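Local coordinates for BtGH115A (Bacteroides thetaiotaomicron, PDB 5BY3), which is a family GH115 4-O-methyl-alpha-glucuronidase with specificity for decorated arabinogalactans, the plant polysaccharides whose glucuronic acid side groups it probably removes, at residues Trp647-Ile658 and Ala670-Ser681; Pro411-Tyr422 and Leu454-Val462. All blocks are in the same frame, centred on the assembly; numbering follows the deposited sequence.

Contact 1: Trp647-Ile658 and Ala670-Ser681; sequences WNAAEAKKGNAI and AEIKKGDALTFS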
loop_
_atom_site.group_PDB
_atom_site.type_symbol
_atom_site.label_atom_id
_atom_site.label_comp_id
_atom_site.label_asym_id
_atom_site.label_seq_id
_atom_site.Cartn_x
_atom_site.Cartn_y
_atom_site.Cartn_z
ATOM N N TRP A 647 21.699 -14.132 -17.183
ATOM C CA TRP A 647 20.453 -14.081 -17.953
ATOM C C TRP A 647 19.309 -13.462 -17.186
ATOM O O TRP A 647 19.302 -13.493 -15.946
ATOM C CB TRP A 647 20.021 -15.487 -18.345
ATOM C CG TRP A 647 20.984 -16.177 -19.261
ATOM C CD1 TRP A 647 21.411 -15.734 -20.486
ATOM C CD2 TRP A 647 21.628 -17.445 -19.043
ATOM N NE1 TRP A 647 22.288 -16.630 -21.024
ATOM C CE2 TRP A 647 22.435 -17.695 -20.167
ATOM C CE3 TRP A 647 21.596 -18.393 -18.010
ATOM C CZ2 TRP A 647 23.215 -18.849 -20.289
ATOM C CZ3 TRP A 647 22.377 -19.550 -18.134
ATOM C CH2 TRP A 647 23.171 -19.761 -19.267
ATOM N N ASN A 648 18.377 -12.889 -17.953
ATOM C CA ASN A 648 17.006 -12.543 -17.556
ATOM C C ASN A 648 16.090 -13.570 -18.207
ATOM O O ASN A 648 16.527 -14.335 -19.075
ATOM C CB ASN A 648 16.645 -11.129 -18.031
ATOM C CG ASN A 648 16.886 -10.922 -19.547
ATOM O OD1 ASN A 648 16.113 -11.408 -20.416
ATOM N ND2 ASN A 648 17.966 -10.190 -19.870
ATOM N N ALA A 649 14.819 -13.591 -17.833
ATOM C CA ALA A 649 13.934 -14.673 -18.297
ATOM C C ALA A 649 13.708 -14.782 -19.821
ATOM O O ALA A 649 13.286 -15.839 -20.310
ATOM C CB ALA A 649 12.611 -14.627 -17.545
ATOM N N ALA A 650 13.992 -13.699 -20.552
ATOM C CA ALA A 650 13.716 -13.610 -21.993
ATOM C C ALA A 650 14.950 -13.849 -22.875
ATOM O O ALA A 650 14.816 -13.998 -24.094
ATOM C CB ALA A 650 13.051 -12.278 -22.340
ATOM N N GLU A 651 16.137 -13.884 -22.262
ATOM C CA GLU A 651 17.359 -14.339 -22.938
ATOM C C GLU A 651 17.273 -15.837 -23.257
ATOM O O GLU A 651 18.084 -16.360 -24.024
ATOM C CB GLU A 651 18.623 -14.021 -22.130
ATOM C CG GLU A 651 18.887 -12.533 -21.977
ATOM C CD GLU A 651 20.366 -12.158 -21.799
ATOM O OE1 GLU A 651 21.066 -12.704 -20.911
ATOM O OE2 GLU A 651 20.842 -11.271 -22.549
ATOM N N ALA A 652 16.277 -16.511 -22.684
ATOM C CA ALA A 652 16.005 -17.913 -22.966
ATOM C C ALA A 652 15.752 -18.141 -24.453
ATOM O O ALA A 652 15.210 -17.279 -25.138
ATOM C CB ALA A 652 14.802 -18.365 -22.169
ATOM N N LYS A 653 16.165 -19.298 -24.951
ATOM C CA LYS A 653 15.762 -19.760 -26.280
ATOM C C LYS A 653 14.339 -20.303 -26.124
ATOM O O LYS A 653 13.408 -19.517 -25.952
ATOM C CB LYS A 653 16.737 -20.818 -26.841
ATOM C CG LYS A 653 18.236 -20.515 -26.713
ATOM C CD LYS A 653 18.660 -19.150 -27.258
ATOM C CE LYS A 653 20.173 -19.070 -27.366
ATOM N NZ LYS A 653 20.711 -17.731 -27.007
ATOM N N LYS A 654 14.179 -21.627 -26.138
ATOM C CA LYS A 654 12.886 -22.288 -25.838
ATOM C C LYS A 654 12.245 -21.844 -24.501
ATOM O O LYS A 654 12.930 -21.594 -23.508
ATOM C CB LYS A 654 13.018 -23.821 -25.892
ATOM C CG LYS A 654 11.759 -24.539 -26.348
ATOM C CD LYS A 654 11.964 -26.041 -26.534
ATOM C CE LYS A 654 11.600 -26.810 -25.270
ATOM N NZ LYS A 654 10.861 -28.071 -25.566
ATOM N N GLY A 655 10.925 -21.737 -24.516
ATOM C CA GLY A 655 10.158 -21.406 -23.334
ATOM C C GLY A 655 9.454 -20.065 -23.404
ATOM O O GLY A 655 9.983 -19.089 -23.958
ATOM N N ASN A 656 8.266 -20.037 -22.803
ATOM C CA ASN A 656 7.454 -18.829 -22.668
ATOM C C ASN A 656 7.259 -18.379 -21.199
ATOM O O ASN A 656 6.751 -19.127 -20.326
ATOM C CB ASN A 656 6.107 -19.012 -23.409
ATOM C CG ASN A 656 5.323 -17.712 -23.553
ATOM O OD1 ASN A 656 5.860 -16.675 -23.991
ATOM N ND2 ASN A 656 4.038 -17.760 -23.187
ATOM N N ALA A 657 7.673 -17.140 -20.941
ATOM C CA ALA A 657 7.514 -16.526 -19.626
ATOM C C ALA A 657 7.155 -15.048 -19.761
ATOM O O ALA A 657 7.957 -14.255 -20.229
ATOM C CB ALA A 657 8.778 -16.722 -18.798
ATOM N N ILE A 658 5.952 -14.683 -19.336
ATOM C CA ILE A 658 5.492 -13.311 -19.444
ATOM C C ILE A 658 6.116 -12.439 -18.356
ATOM O O ILE A 658 6.047 -12.763 -17.168
ATOM C CB ILE A 658 3.944 -13.196 -19.434
ATOM C CG1 ILE A 658 3.291 -14.242 -20.379
ATOM C CG2 ILE A 658 3.508 -11.751 -19.767
ATOM C CD1 ILE A 658 3.781 -14.206 -21.830
ATOM N N ALA A 670 9.900 -12.529 -14.751
ATOM C CA ALA A 670 8.825 -13.128 -15.589
ATOM C C ALA A 670 8.236 -14.396 -14.990
ATOM O O ALA A 670 8.971 -15.176 -14.398
ATOM C CB ALA A 670 9.342 -13.427 -16.988
ATOM N N GLU A 671 6.932 -14.604 -15.170
ATOM C CA GLU A 671 6.233 -15.738 -14.559
ATOM C C GLU A 671 6.339 -16.965 -15.438
ATOM O O GLU A 671 5.957 -16.926 -16.598
ATOM C CB GLU A 671 4.760 -15.422 -14.292
ATOM C CG GLU A 671 4.008 -16.587 -13.641
ATOM C CD GLU A 671 2.490 -16.404 -13.584
ATOM O OE1 GLU A 671 1.941 -15.598 -14.380
ATOM O OE2 GLU A 671 1.837 -17.095 -12.754
ATOM N N ILE A 672 6.877 -18.048 -14.896
ATOM C CA ILE A 672 6.860 -19.327 -15.611
ATOM C C ILE A 672 5.667 -20.054 -15.062
ATOM O O ILE A 672 5.628 -20.371 -13.872
ATOM C CB ILE A 672 8.135 -20.156 -15.395
ATOM C CG1 ILE A 672 9.368 -19.309 -15.686
ATOM C CG2 ILE A 672 8.104 -21.411 -16.252
ATOM C CD1 ILE A 672 10.660 -19.887 -15.128
ATOM N N LYS A 673 4.682 -20.288 -15.921
ATOM C CA LYS A 673 3.446 -20.946 -15.494
ATOM C C LYS A 673 3.800 -22.376 -15.142
ATOM O O LYS A 673 4.825 -22.902 -15.616
ATOM C CB LYS A 673 2.355 -20.902 -16.584
ATOM C CG LYS A 673 1.917 -19.516 -17.054
ATOM C CD LYS A 673 1.171 -18.754 -15.966
ATOM C CE LYS A 673 0.410 -17.552 -16.510
ATOM N NZ LYS A 673 -0.330 -16.856 -15.409
ATOM N N LYS A 674 2.975 -22.968 -14.278
ATOM C CA LYS A 674 3.070 -24.371 -13.856
ATOM C C LYS A 674 3.236 -25.255 -15.083
ATOM O O LYS A 674 2.554 -25.054 -16.088
ATOM C CB LYS A 674 1.800 -24.770 -13.079
ATOM C CG LYS A 674 1.879 -26.095 -12.341
ATOM C CD LYS A 674 0.659 -26.279 -11.459
ATOM C CE LYS A 674 0.433 -27.762 -11.176
ATOM N NZ LYS A 674 -0.595 -28.000 -10.127
ATOM N N GLY A 675 4.169 -26.197 -15.007
ATOM C CA GLY A 675 4.441 -27.123 -16.110
ATOM C C GLY A 675 5.231 -26.574 -17.289
ATOM O O GLY A 675 5.669 -27.362 -18.121
ATOM N N ASP A 676 5.395 -25.249 -17.391
ATOM C CA ASP A 676 6.262 -24.639 -18.432
ATOM C C ASP A 676 7.707 -24.613 -18.013
ATOM O O ASP A 676 8.021 -24.772 -16.829
ATOM C CB ASP A 676 5.816 -23.230 -18.827
ATOM C CG ASP A 676 4.519 -23.231 -19.610
ATOM O OD1 ASP A 676 3.905 -24.317 -19.759
ATOM O OD2 ASP A 676 4.112 -22.145 -20.087
ATOM N N ALA A 677 8.580 -24.426 -19.001
ATOM C CA ALA A 677 10.023 -24.380 -18.796
ATOM C C ALA A 677 10.643 -23.320 -19.643
ATOM O O ALA A 677 10.168 -23.043 -20.738
ATOM C CB ALA A 677 10.676 -25.715 -19.127
ATOM N N LEU A 678 11.699 -22.728 -19.091
ATOM C CA LEU A 678 12.686 -21.950 -19.817
ATOM C C LEU A 678 13.984 -22.753 -20.031
ATOM O O LEU A 678 14.374 -23.596 -19.201
ATOM C CB LEU A 678 12.977 -20.660 -19.063
ATOM C CG LEU A 678 12.180 -19.407 -19.439
ATOM C CD1 LEU A 678 10.753 -19.683 -19.941
ATOM C CD2 LEU A 678 12.229 -18.413 -18.280
ATOM N N THR A 679 14.651 -22.460 -21.141
ATOM C CA THR A 679 15.784 -23.232 -21.625
ATOM C C THR A 679 16.894 -22.204 -21.934
ATOM O O THR A 679 16.705 -21.305 -22.758
ATOM C CB THR A 679 15.334 -24.056 -22.865
ATOM O OG1 THR A 679 14.271 -24.967 -22.507
ATOM C CG2 THR A 679 16.487 -24.832 -23.539
ATOM N N PHE A 680 18.019 -22.291 -21.221
ATOM C CA PHE A 680 19.155 -21.360 -21.416
ATOM C C PHE A 680 20.340 -22.111 -21.985
ATOM O O PHE A 680 20.584 -23.257 -21.606
ATOM C CB PHE A 680 19.586 -20.697 -20.105
ATOM C CG PHE A 680 18.530 -19.848 -19.493
ATOM C CD1 PHE A 680 17.571 -20.404 -18.657
ATOM C CD2 PHE A 680 18.473 -18.500 -19.771
ATOM C CE1 PHE A 680 16.573 -19.627 -18.111
ATOM C CE2 PHE A 680 17.484 -17.713 -19.217
ATOM C CZ PHE A 680 16.531 -18.276 -18.389
ATOM N N SER A 681 21.092 -21.460 -22.865
ATOM C CA SER A 681 22.208 -22.129 -23.515
ATOM C C SER A 681 23.521 -21.349 -23.430
ATOM O O SER A 681 23.557 -20.094 -23.397
ATOM C CB SER A 681 21.863 -22.510 -24.963
ATOM O OG SER A 681 21.734 -21.349 -25.766
#
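Trp647 and Phe680 meet at one end of this contact in the C-terminal domain of the enzyme, probably a beta sandwich like the galactose-binding domains, where the loop leaving strand 646-647 runs along the edge of strand 677-682. Phe680 is the side chain to follow. Its CB sits over the face of the six-membered ring of Trp647, 3.6 Å from the centroid and 12° off the normal. CG lies above the CE3 side of the indole, and CD2 comes down 3.4 Å from Trp647 CD2. With the centroids 4.9 Å apart and the planes at 28°, the rings are strongly offset and share little of their faces. Farther out, CE2 touches Trp647 CB and has the carbonyl O of Asn648 at the ring edge, in plane; CZ finishes near Ala652 CB, which covers one face of the phenyl ring. Ile759 of the adjoining strand 755-761 and Leu768 of strand 766-772, in the other sheet, also touch Phe680.

Two residues earlier on the strand, Leu678 divides its branches: CD2 reaches Ala649 CB and its carbonyl O, while CD1 rests 3.7 Å from Ala657 CB. Lys653 N donates to Thr679 O, and Thr679 N returns a weak bond to Lys654 O. Gly655 passes close alongside this strand, where any CB would clash with Ala677 O and Leu678 CD1. At the far end Glu671 N gives its hydrogen to Ile658 O at 2.9 Å.

Contact 2: Pro411-Tyr422 and Leu454-Val462; sequences PSLIYQQMKQAY and LDKVSSEGV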
loop_
_atom_site.group_PDB
_atom_site.type_symbol
_atom_site.label_atom_id
_atom_site.label_comp_id
_atom_site.label_asym_id
_atom_site.label_seq_id
_atom_site.Cartn_x
_atom_site.Cartn_y
_atom_site.Cartn_z
ATOM N N PRO A 411 6.008 -0.237 -7.428
ATOM C CA PRO A 411 4.695 -0.298 -8.082
ATOM C C PRO A 411 4.467 -1.608 -8.769
ATOM O O PRO A 411 3.338 -2.082 -8.770
ATOM C CB PRO A 411 4.790 0.813 -9.139
ATOM C CG PRO A 411 5.658 1.821 -8.451
ATOM C CD PRO A 411 6.732 0.990 -7.789
ATOM N N SER A 412 5.543 -2.158 -9.345
ATOM C CA SER A 412 5.540 -3.412 -10.053
ATOM C C SER A 412 5.192 -4.598 -9.157
ATOM O O SER A 412 4.642 -5.573 -9.646
ATOM C CB SER A 412 6.905 -3.669 -10.645
ATOM O OG SER A 412 7.119 -2.767 -11.694
ATOM N N LEU A 413 5.528 -4.500 -7.865
ATOM C CA LEU A 413 5.349 -5.588 -6.923
ATOM C C LEU A 413 3.946 -5.453 -6.324
ATOM O O LEU A 413 3.222 -6.462 -6.170
ATOM C CB LEU A 413 6.469 -5.624 -5.872
ATOM C CG LEU A 413 6.209 -6.395 -4.553
ATOM C CD1 LEU A 413 6.194 -7.914 -4.778
ATOM C CD2 LEU A 413 7.205 -5.985 -3.472
ATOM N N ILE A 414 3.564 -4.218 -6.010
ATOM C CA ILE A 414 2.239 -3.964 -5.562
ATOM C C ILE A 414 1.322 -4.506 -6.661
ATOM O O ILE A 414 0.479 -5.373 -6.371
ATOM C CB ILE A 414 2.001 -2.474 -5.239
ATOM C CG1 ILE A 414 2.889 -2.043 -4.072
ATOM C CG2 ILE A 414 0.516 -2.156 -4.942
ATOM C CD1 ILE A 414 2.942 -0.524 -3.989
ATOM N N TYR A 415 1.512 -4.034 -7.902
ATOM C CA TYR A 415 0.705 -4.492 -9.024
ATOM C C TYR A 415 0.578 -6.003 -9.080
ATOM O O TYR A 415 -0.555 -6.511 -9.031
ATOM C CB TYR A 415 1.221 -4.029 -10.370
ATOM C CG TYR A 415 0.340 -4.544 -11.488
ATOM C CD1 TYR A 415 -0.960 -4.086 -11.620
ATOM C CD2 TYR A 415 0.788 -5.532 -12.389
ATOM C CE1 TYR A 415 -1.812 -4.587 -12.603
ATOM C CE2 TYR A 415 -0.049 -6.025 -13.415
ATOM C CZ TYR A 415 -1.350 -5.538 -13.505
ATOM O OH TYR A 415 -2.214 -5.969 -14.480
ATOM N N GLN A 416 1.714 -6.717 -9.177
ATOM C CA GLN A 416 1.630 -8.143 -9.425
ATOM C C GLN A 416 0.997 -8.952 -8.288
ATOM O O GLN A 416 0.325 -9.948 -8.551
ATOM C CB GLN A 416 2.933 -8.745 -9.952
ATOM C CG GLN A 416 3.859 -9.399 -8.934
ATOM C CD GLN A 416 3.514 -10.832 -8.519
ATOM O OE1 GLN A 416 3.062 -11.675 -9.300
ATOM N NE2 GLN A 416 3.766 -11.109 -7.266
ATOM N N GLN A 417 1.215 -8.530 -7.052
ATOM C CA GLN A 417 0.637 -9.197 -5.930
ATOM C C GLN A 417 -0.860 -8.954 -5.861
ATOM O O GLN A 417 -1.616 -9.898 -5.616
ATOM C CB GLN A 417 1.327 -8.800 -4.625
ATOM C CG GLN A 417 2.676 -9.497 -4.387
ATOM C CD GLN A 417 2.514 -11.000 -4.152
ATOM O OE1 GLN A 417 3.056 -11.829 -4.908
ATOM N NE2 GLN A 417 1.739 -11.360 -3.106
HETATM N N MSE A 418 -1.279 -7.713 -6.112
HETATM C CA MSE A 418 -2.670 -7.310 -5.891
HETATM C C MSE A 418 -3.541 -7.739 -7.046
HETATM O O MSE A 418 -4.705 -8.071 -6.844
HETATM C CB MSE A 418 -2.879 -5.803 -5.622
HETATM C CG MSE A 418 -2.223 -5.317 -4.350
HETATM SE SE MSE A 418 -2.788 -6.292 -2.742
HETATM C CE MSE A 418 -4.700 -5.818 -2.833
ATOM N N LYS A 419 -2.997 -7.706 -8.254
ATOM C CA LYS A 419 -3.647 -8.309 -9.422
ATOM C C LYS A 419 -3.892 -9.801 -9.141
ATOM O O LYS A 419 -5.025 -10.281 -9.285
ATOM C CB LYS A 419 -2.803 -8.099 -10.684
ATOM C CG LYS A 419 -3.162 -8.945 -11.886
ATOM C CD LYS A 419 -4.228 -8.297 -12.759
ATOM C CE LYS A 419 -4.588 -9.191 -13.941
ATOM N NZ LYS A 419 -5.766 -8.631 -14.660
ATOM N N GLN A 420 -2.858 -10.507 -8.699
ATOM C CA GLN A 420 -3.028 -11.896 -8.329
ATOM C C GLN A 420 -4.102 -12.065 -7.262
ATOM O O GLN A 420 -4.949 -12.944 -7.396
ATOM C CB GLN A 420 -1.717 -12.573 -7.937
ATOM C CG GLN A 420 -1.818 -14.102 -7.900
ATOM C CD GLN A 420 -0.466 -14.782 -7.927
ATOM O OE1 GLN A 420 0.357 -14.578 -7.035
ATOM N NE2 GLN A 420 -0.229 -15.599 -8.945
ATOM N N ALA A 421 -4.102 -11.204 -6.247
ATOM C CA ALA A 421 -5.122 -11.246 -5.199
ATOM C C ALA A 421 -6.558 -11.152 -5.747
ATOM O O ALA A 421 -7.427 -11.959 -5.370
ATOM C CB ALA A 421 -4.868 -10.161 -4.157
ATOM N N TYR A 422 -6.814 -10.194 -6.646
ATOM C CA TYR A 422 -8.143 -10.102 -7.226
ATOM C C TYR A 422 -8.498 -11.353 -8.042
ATOM O O TYR A 422 -9.595 -11.923 -7.884
ATOM C CB TYR A 422 -8.307 -8.837 -8.031
ATOM C CG TYR A 422 -9.720 -8.583 -8.549
ATOM C CD1 TYR A 422 -10.627 -7.818 -7.811
ATOM C CD2 TYR A 422 -10.140 -9.091 -9.798
ATOM C CE1 TYR A 422 -11.918 -7.570 -8.292
ATOM C CE2 TYR A 422 -11.413 -8.836 -10.292
ATOM C CZ TYR A 422 -12.294 -8.085 -9.538
ATOM O OH TYR A 422 -13.544 -7.842 -10.029
ATOM N N LEU A 454 -9.810 -2.267 -11.601
ATOM C CA LEU A 454 -8.682 -3.137 -11.986
ATOM C C LEU A 454 -8.405 -3.228 -13.534
ATOM O O LEU A 454 -7.222 -3.218 -13.972
ATOM C CB LEU A 454 -8.869 -4.538 -11.367
ATOM C CG LEU A 454 -7.672 -5.309 -10.794
ATOM C CD1 LEU A 454 -7.950 -6.783 -10.859
ATOM C CD2 LEU A 454 -6.325 -5.070 -11.462
ATOM N N ASP A 455 -9.473 -3.311 -14.342
ATOM C CA ASP A 455 -9.320 -3.450 -15.802
ATOM C C ASP A 455 -8.566 -2.264 -16.385
ATOM O O ASP A 455 -7.684 -2.454 -17.228
ATOM C CB ASP A 455 -10.663 -3.654 -16.559
ATOM C CG ASP A 455 -11.495 -4.873 -16.060
ATOM O OD1 ASP A 455 -10.957 -5.983 -15.782
ATOM O OD2 ASP A 455 -12.730 -4.700 -15.958
ATOM N N LYS A 456 -8.888 -1.052 -15.923
ATOM C CA LYS A 456 -8.246 0.133 -16.438
ATOM C C LYS A 456 -6.752 0.071 -16.137
ATOM O O LYS A 456 -5.945 0.105 -17.063
ATOM C CB LYS A 456 -8.883 1.395 -15.900
ATOM C CG LYS A 456 -8.426 2.667 -16.625
ATOM C CD LYS A 456 -9.201 3.887 -16.126
ATOM C CE LYS A 456 -8.790 5.165 -16.853
ATOM N NZ LYS A 456 -7.521 5.716 -16.309
ATOM N N VAL A 457 -6.394 -0.107 -14.870
ATOM C CA VAL A 457 -5.002 -0.257 -14.469
ATOM C C VAL A 457 -4.357 -1.410 -15.249
ATOM O O VAL A 457 -3.269 -1.226 -15.814
ATOM C CB VAL A 457 -4.864 -0.436 -12.933
ATOM C CG1 VAL A 457 -3.423 -0.743 -12.526
ATOM C CG2 VAL A 457 -5.403 0.786 -12.188
ATOM N N SER A 458 -5.010 -2.580 -15.304
ATOM C CA SER A 458 -4.461 -3.686 -16.134
ATOM C C SER A 458 -4.221 -3.395 -17.646
ATOM O O SER A 458 -3.251 -3.875 -18.178
ATOM C CB SER A 458 -5.237 -4.986 -15.947
ATOM O OG SER A 458 -4.785 -5.647 -14.789
ATOM N N SER A 459 -5.090 -2.621 -18.306
ATOM C CA SER A 459 -4.952 -2.351 -19.755
ATOM C C SER A 459 -3.754 -1.470 -20.036
ATOM O O SER A 459 -3.044 -1.695 -21.017
ATOM C CB SER A 459 -6.198 -1.687 -20.382
ATOM O OG SER A 459 -7.399 -2.253 -19.904
ATOM N N GLU A 460 -3.565 -0.450 -19.201
ATOM C CA GLU A 460 -2.370 0.384 -19.243
ATOM C C GLU A 460 -1.191 -0.365 -18.604
ATOM O O GLU A 460 -1.339 -1.221 -17.711
ATOM C CB GLU A 460 -2.590 1.687 -18.451
ATOM C CG GLU A 460 -3.803 2.525 -18.823
ATOM C CD GLU A 460 -4.373 3.356 -17.654
ATOM O OE1 GLU A 460 -3.774 3.424 -16.531
ATOM O OE2 GLU A 460 -5.462 3.950 -17.867
ATOM N N GLY A 461 0.016 -0.013 -18.976
ATOM C CA GLY A 461 1.111 -0.477 -18.122
ATOM C C GLY A 461 0.919 -0.153 -16.631
ATOM O O GLY A 461 0.142 0.721 -16.237
ATOM N N VAL A 462 1.640 -0.893 -15.813
ATOM C CA VAL A 462 2.289 -0.360 -14.614
ATOM C C VAL A 462 2.975 0.962 -14.944
ATOM O O VAL A 462 2.820 1.905 -14.212
ATOM C CB VAL A 462 3.314 -1.418 -14.082
ATOM C CG1 VAL A 462 4.643 -0.826 -13.575
ATOM C CG2 VAL A 462 2.655 -2.262 -13.013
#
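Helix 411-422 and the short helix 454-459 cross obliquely, their N-to-C directions 137° apart and their axes 11.8 Å apart at closest approach, so long side chains must bridge them. Tyr415 and Lys419, one turn apart, both reach for Ser458. Tyr415 has CG anti to its backbone N (chi1 180°), which swings the ring across to the second helix; there Ser458 OG lies at the ring edge, in plane, hydrogen-bonded to Tyr415 OH at 2.6 Å. Lys419 bends at chi2 (88°) and then runs straight, bringing NZ to within 3.1 Å of the same Ser458 OG, while its CB lies over one face of the Tyr415 ring.

Apolar contacts flank this polar centre. Val462 CG2 presses on Tyr415 CB at 3.5 Å, and its CG1 faces Ser412 OG. Toward the other end, Leu454 forks: CD1 packs 3.4 Å from Tyr422 CD2, and CD2 touches Lys419 CD. Met450 of helix 441-452 also touches Tyr415, within the TIM-barrel-type domain.

An alanine in place of Lys419 would probably leave Ser458 OG without its ammonium donor and open a gap beside Leu454 CD2. Because Lys419 NZ donates to Ser458 OG, the serine oxygen takes one hydrogen bond from an ammonium group and shares another with a phenol, an arrangement likely to fix its rotation.

How the contacts relate
The two contacts come in series along the chain: contact 2 closes at Val462, and contact 1 opens almost two hundred residues later at Trp647. They belong to different parts of the enzyme. Contact 2 joins helices packed around the eight-stranded parallel sheet of the family GH115 region, its centre about 12 Å from the centre of the chain; the centre of contact 1 lies about 30 Å from it, among the antiparallel strands of the C-terminal domain. The centres of contact 1 and contact 2 are about 21 Å apart, and the nearest atoms of contact 1 and contact 2 about 5 Å, without touching. Helix 411-423 nevertheless meets later parts of the chain, since Gln416 touches Leu697 and Gln420 touches Val702, so the C-terminal domain lies directly against the barrel-type one.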